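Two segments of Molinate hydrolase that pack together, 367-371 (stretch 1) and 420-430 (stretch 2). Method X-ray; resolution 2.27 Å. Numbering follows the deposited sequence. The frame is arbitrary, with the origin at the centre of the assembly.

Stretch 1 (367-371) PLVLG
Stretch 2 (420-430) LAGTANPAKAY

A short strand can be held against the junction of two helices by a few apolar side chains and a single backbone hydrogen bond, and this pair of segments from molinate hydrolase illustrates the principle. At the apolar centre lies Val369, an extended residue (phi/psi -122/136) with chi1 at 167° (t). Its CA-to-CB bond points sideways relative to the helical segment, yet its two methyls reach the helix that runs from about Ala424 to Ala429. CG1 of Val369 lies 4.1 Å from CB of Pro426, while CG2 of Val369 lies 4.3 Å from CB of Ala429, whose CA-to-CB bond points toward the strand. The same CG2 of Val369 sits 3.8 Å from the backbone O of Asn425, a carbonyl already engaged by the amide N of Ala429 at 3.1 Å. The axes of strand and helix approach to 7.2 Å and their N-to-C directions differ by 105°, so the strand passes nearly at right angles across the helix.

One residue further on, the CA-to-CB bond of Leu370 (phi/psi -74/132; chi1 -177°, t; chi2 153°, t) points toward the other stretch. CB of Leu370 packs 4.4 Å from CB of Ala421 and 3.8 Å from CA of Gly422. Gly422, at phi/psi -101/8, is the first residue to leave helical geometry after the preceding helix; a CB built there in ideal geometry would fall 3.3 Å from CD1 of Leu370, a tight approach that glycine avoids. The turn continues through Thr423 (-132/-84), and helical angles resume at Ala424. Across it, O of Leu420 accepts from N of Thr423 at 3.0 Å and from N of Asn425 at 2.9 Å.

Because the helix ends here, the carbonyl of Ala421 is available to the strand. The amide N of Leu370 donates to O of Ala421 at 2.9 Å, with an N-H...O angle of 160°, fixing the register in which the CA atoms of Val369 and Ala421 lie 4.6 Å apart.

The polar edge lies at Leu368 (phi/psi -127/141; chi1 -69°, m; chi2 162°, t), whose side chain ends away from the contact and which therefore contributes chiefly through its backbone. O of Leu368 is 3.6 Å from CB of Ala421. The CA-to-CB bond of Asn425 points toward the strand; with chi1 at -63° (m), the terminal amide lies beside the carbonyl of Leu368, although the modelled amide orientation is probably turned over. In all, the contact buries 284 Å², summed over both sides.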

ATOM      1  N   PRO A 367     -41.874  -3.079 -11.687  1.00 40.79           N
ATOM      2  CA  PRO A 367     -42.159  -2.836 -10.277  1.00 36.49           C
ATOM      3  C   PRO A 367     -40.888  -2.464  -9.491  1.00 39.61           C
ATOM      4  O   PRO A 367     -39.870  -3.195  -9.551  1.00 34.02           O
ATOM      5  CB  PRO A 367     -42.700  -4.197  -9.790  1.00 39.31           C
ATOM      6  CG  PRO A 367     -43.091  -4.940 -11.025  1.00 38.02           C
ATOM      7  CD  PRO A 367     -42.161  -4.474 -12.084  1.00 39.18           C
ATOM      8  N   LEU A 368     -40.959  -1.361  -8.755  1.00 34.58           N
ATOM      9  CA  LEU A 368     -39.774  -0.754  -8.159  1.00 31.95           C
ATOM     10  C   LEU A 368     -39.954  -0.554  -6.694  1.00 30.16           C
ATOM     11  O   LEU A 368     -40.991  -0.098  -6.234  1.00 32.70           O
ATOM     12  CB  LEU A 368     -39.456   0.605  -8.845  1.00 32.35           C
ATOM     13  CG  LEU A 368     -38.961   0.485 -10.287  1.00 33.71           C
ATOM     14  CD1 LEU A 368     -39.071   1.795 -11.054  1.00 34.57           C
ATOM     15  CD2 LEU A 368     -37.519  -0.010 -10.316  1.00 36.43           C
ATOM     16  N   VAL A 369     -38.887  -0.804  -5.976  1.00 33.34           N
ATOM     17  CA  VAL A 369     -38.840  -0.639  -4.530  1.00 32.04           C
ATOM     18  C   VAL A 369     -37.762   0.337  -4.074  1.00 33.79           C
ATOM     19  O   VAL A 369     -36.637   0.357  -4.570  1.00 28.59           O
ATOM     20  CB  VAL A 369     -38.560  -1.970  -3.860  1.00 34.56           C
ATOM     21  CG1 VAL A 369     -38.185  -1.788  -2.380  1.00 35.70           C
ATOM     22  CG2 VAL A 369     -39.794  -2.853  -3.988  1.00 33.67           C
ATOM     23  N   LEU A 370     -38.135   1.199  -3.130  1.00 34.57           N
ATOM     24  CA  LEU A 370     -37.190   2.149  -2.580  1.00 31.95           C
ATOM     25  C   LEU A 370     -36.226   1.431  -1.644  1.00 29.22           C
ATOM     26  O   LEU A 370     -36.636   0.728  -0.707  1.00 29.63           O
ATOM     27  CB  LEU A 370     -37.906   3.282  -1.826  1.00 32.37           C
ATOM     28  CG  LEU A 370     -37.033   4.418  -1.252  1.00 31.38           C
ATOM     29  CD1 LEU A 370     -37.865   5.686  -1.156  1.00 33.26           C
ATOM     30  CD2 LEU A 370     -36.463   4.098   0.134  1.00 35.87           C
ATOM     31  N   GLY A 371     -34.946   1.708  -1.848  1.00 28.71           N
ATOM     32  CA  GLY A 371     -33.880   1.265  -0.938  1.00 27.68           C
ATOM     33  C   GLY A 371     -32.602   2.000  -1.229  1.00 27.38           C
ATOM     34  O   GLY A 371     -32.383   2.434  -2.341  1.00 28.12           O
ATOM     35  N   LEU A 420     -45.313   5.244  -3.685  1.00 33.93           N
ATOM     36  CA  LEU A 420     -45.621   3.823  -3.515  1.00 36.81           C
ATOM     37  C   LEU A 420     -44.326   2.980  -3.395  1.00 34.89           C
ATOM     38  O   LEU A 420     -44.281   2.068  -2.600  1.00 37.16           O
ATOM     39  CB  LEU A 420     -46.459   3.250  -4.665  1.00 39.14           C
ATOM     40  CG  LEU A 420     -47.856   3.824  -4.918  1.00 45.82           C
ATOM     41  CD1 LEU A 420     -48.724   2.787  -5.623  1.00 40.61           C
ATOM     42  CD2 LEU A 420     -48.535   4.317  -3.645  1.00 40.90           C
ATOM     43  N   ALA A 421     -43.296   3.340  -4.147  1.00 32.50           N
ATOM     44  CA  ALA A 421     -42.006   2.691  -4.033  1.00 32.61           C
ATOM     45  C   ALA A 421     -41.489   2.758  -2.614  1.00 32.28           C
ATOM     46  O   ALA A 421     -40.832   1.843  -2.147  1.00 35.66           O
ATOM     47  CB  ALA A 421     -40.993   3.284  -4.983  1.00 31.98           C
ATOM     48  N   GLY A 422     -41.856   3.816  -1.918  1.00 33.65           N
ATOM     49  CA  GLY A 422     -41.451   4.028  -0.556  1.00 32.14           C
ATOM     50  C   GLY A 422     -42.481   3.692   0.483  1.00 33.48           C
ATOM     51  O   GLY A 422     -42.307   4.032   1.624  1.00 35.83           O
ATOM     52  N   THR A 423     -43.589   3.098   0.085  1.00 33.39           N
ATOM     53  CA  THR A 423     -44.603   2.704   1.042  1.00 33.53           C
ATOM     54  C   THR A 423     -45.086   1.287   0.860  1.00 36.05           C
ATOM     55  O   THR A 423     -44.650   0.384   1.526  1.00 37.02           O
ATOM     56  CB  THR A 423     -45.822   3.642   1.007  1.00 36.26           C
ATOM     57  OG1 THR A 423     -46.113   4.006  -0.336  1.00 32.18           O
ATOM     58  CG2 THR A 423     -45.549   4.871   1.793  1.00 39.34           C
ATOM     59  N   ALA A 424     -46.027   1.131  -0.047  1.00 32.93           N
ATOM     60  CA  ALA A 424     -46.643  -0.129  -0.344  1.00 35.77           C
ATOM     61  C   ALA A 424     -45.719  -1.152  -0.967  1.00 33.72           C
ATOM     62  O   ALA A 424     -45.806  -2.302  -0.667  1.00 32.05           O
ATOM     63  CB  ALA A 424     -47.861   0.083  -1.211  1.00 39.24           C
ATOM     64  N   ASN A 425     -44.859  -0.714  -1.863  1.00 33.72           N
ATOM     65  CA  ASN A 425     -44.063  -1.626  -2.651  1.00 32.89           C
ATOM     66  C   ASN A 425     -43.052  -2.492  -1.907  1.00 33.89           C
ATOM     67  O   ASN A 425     -42.990  -3.666  -2.145  1.00 36.72           O
ATOM     68  CB  ASN A 425     -43.429  -0.880  -3.819  1.00 31.25           C
ATOM     69  CG  ASN A 425     -44.453  -0.316  -4.788  1.00 31.56           C
ATOM     70  OD1 ASN A 425     -44.101   0.300  -5.753  1.00 34.17           O
ATOM     71  ND2 ASN A 425     -45.710  -0.518  -4.517  1.00 33.06           N
ATOM     72  N   PRO A 426     -42.303  -1.926  -0.976  1.00 35.82           N
ATOM     73  CA  PRO A 426     -41.429  -2.735  -0.147  1.00 36.17           C
ATOM     74  C   PRO A 426     -42.231  -3.717   0.671  1.00 36.36           C
ATOM     75  O   PRO A 426     -41.850  -4.860   0.799  1.00 41.10           O
ATOM     76  CB  PRO A 426     -40.778  -1.728   0.792  1.00 34.46           C
ATOM     77  CG  PRO A 426     -41.060  -0.401   0.227  1.00 35.04           C
ATOM     78  CD  PRO A 426     -42.211  -0.488  -0.684  1.00 36.68           C
ATOM     79  N   ALA A 427     -43.325  -3.251   1.230  1.00 34.52           N
ATOM     80  CA  ALA A 427     -44.138  -4.086   2.077  1.00 35.80           C
ATOM     81  C   ALA A 427     -44.595  -5.326   1.317  1.00 40.39           C
ATOM     82  O   ALA A 427     -44.651  -6.421   1.873  1.00 41.17           O
ATOM     83  CB  ALA A 427     -45.344  -3.317   2.580  1.00 36.58           C
ATOM     84  N   LYS A 428     -44.955  -5.134   0.054  1.00 39.83           N
ATOM     85  CA  LYS A 428     -45.390  -6.259  -0.773  1.00 39.68           C
ATOM     86  C   LYS A 428     -44.242  -7.224  -1.060  1.00 37.12           C
ATOM     87  O   LYS A 428     -44.361  -8.416  -0.845  1.00 34.70           O
ATOM     88  CB  LYS A 428     -45.975  -5.782  -2.102  1.00 43.34           C
ATOM     89  CG  LYS A 428     -47.290  -5.017  -1.990  1.00 47.66           C
ATOM     90  CD  LYS A 428     -48.174  -5.295  -3.196  1.00 54.38           C
ATOM     91  CE  LYS A 428     -49.475  -4.523  -3.166  1.00 55.81           C
ATOM     92  NZ  LYS A 428     -49.188  -3.196  -3.719  1.00 63.20           N
ATOM     93  N   ALA A 429     -43.121  -6.674  -1.498  1.00 35.26           N
ATOM     94  CA  ALA A 429     -41.946  -7.466  -1.783  1.00 34.93           C
ATOM     95  C   ALA A 429     -41.552  -8.360  -0.615  1.00 34.11           C
ATOM     96  O   ALA A 429     -41.177  -9.533  -0.799  1.00 29.97           O
ATOM     97  CB  ALA A 429     -40.766  -6.597  -2.160  1.00 32.75           C
ATOM     98  N   TYR A 430     -41.634  -7.795   0.573  1.00 32.06           N
ATOM     99  CA  TYR A 430     -41.230  -8.481   1.800  1.00 32.53           C
ATOM    100  C   TYR A 430     -42.386  -9.271   2.447  1.00 31.62           C
ATOM    101  O   TYR A 430     -42.254  -9.857   3.529  1.00 32.88           O
ATOM    102  CB  TYR A 430     -40.629  -7.493   2.780  1.00 31.03           C
ATOM    103  CG  TYR A 430     -39.200  -7.008   2.501  1.00 32.18           C
ATOM    104  CD1 TYR A 430     -38.103  -7.798   2.819  1.00 31.55           C
ATOM    105  CD2 TYR A 430     -38.948  -5.743   1.986  1.00 31.97           C
ATOM    106  CE1 TYR A 430     -36.810  -7.366   2.583  1.00 31.21           C
ATOM    107  CE2 TYR A 430     -37.647  -5.304   1.738  1.00 31.66           C
ATOM    108  CZ  TYR A 430     -36.578  -6.104   2.056  1.00 31.09           C
ATOM    109  OH  TYR A 430     -35.303  -5.672   1.854  1.00 27.17           O
TER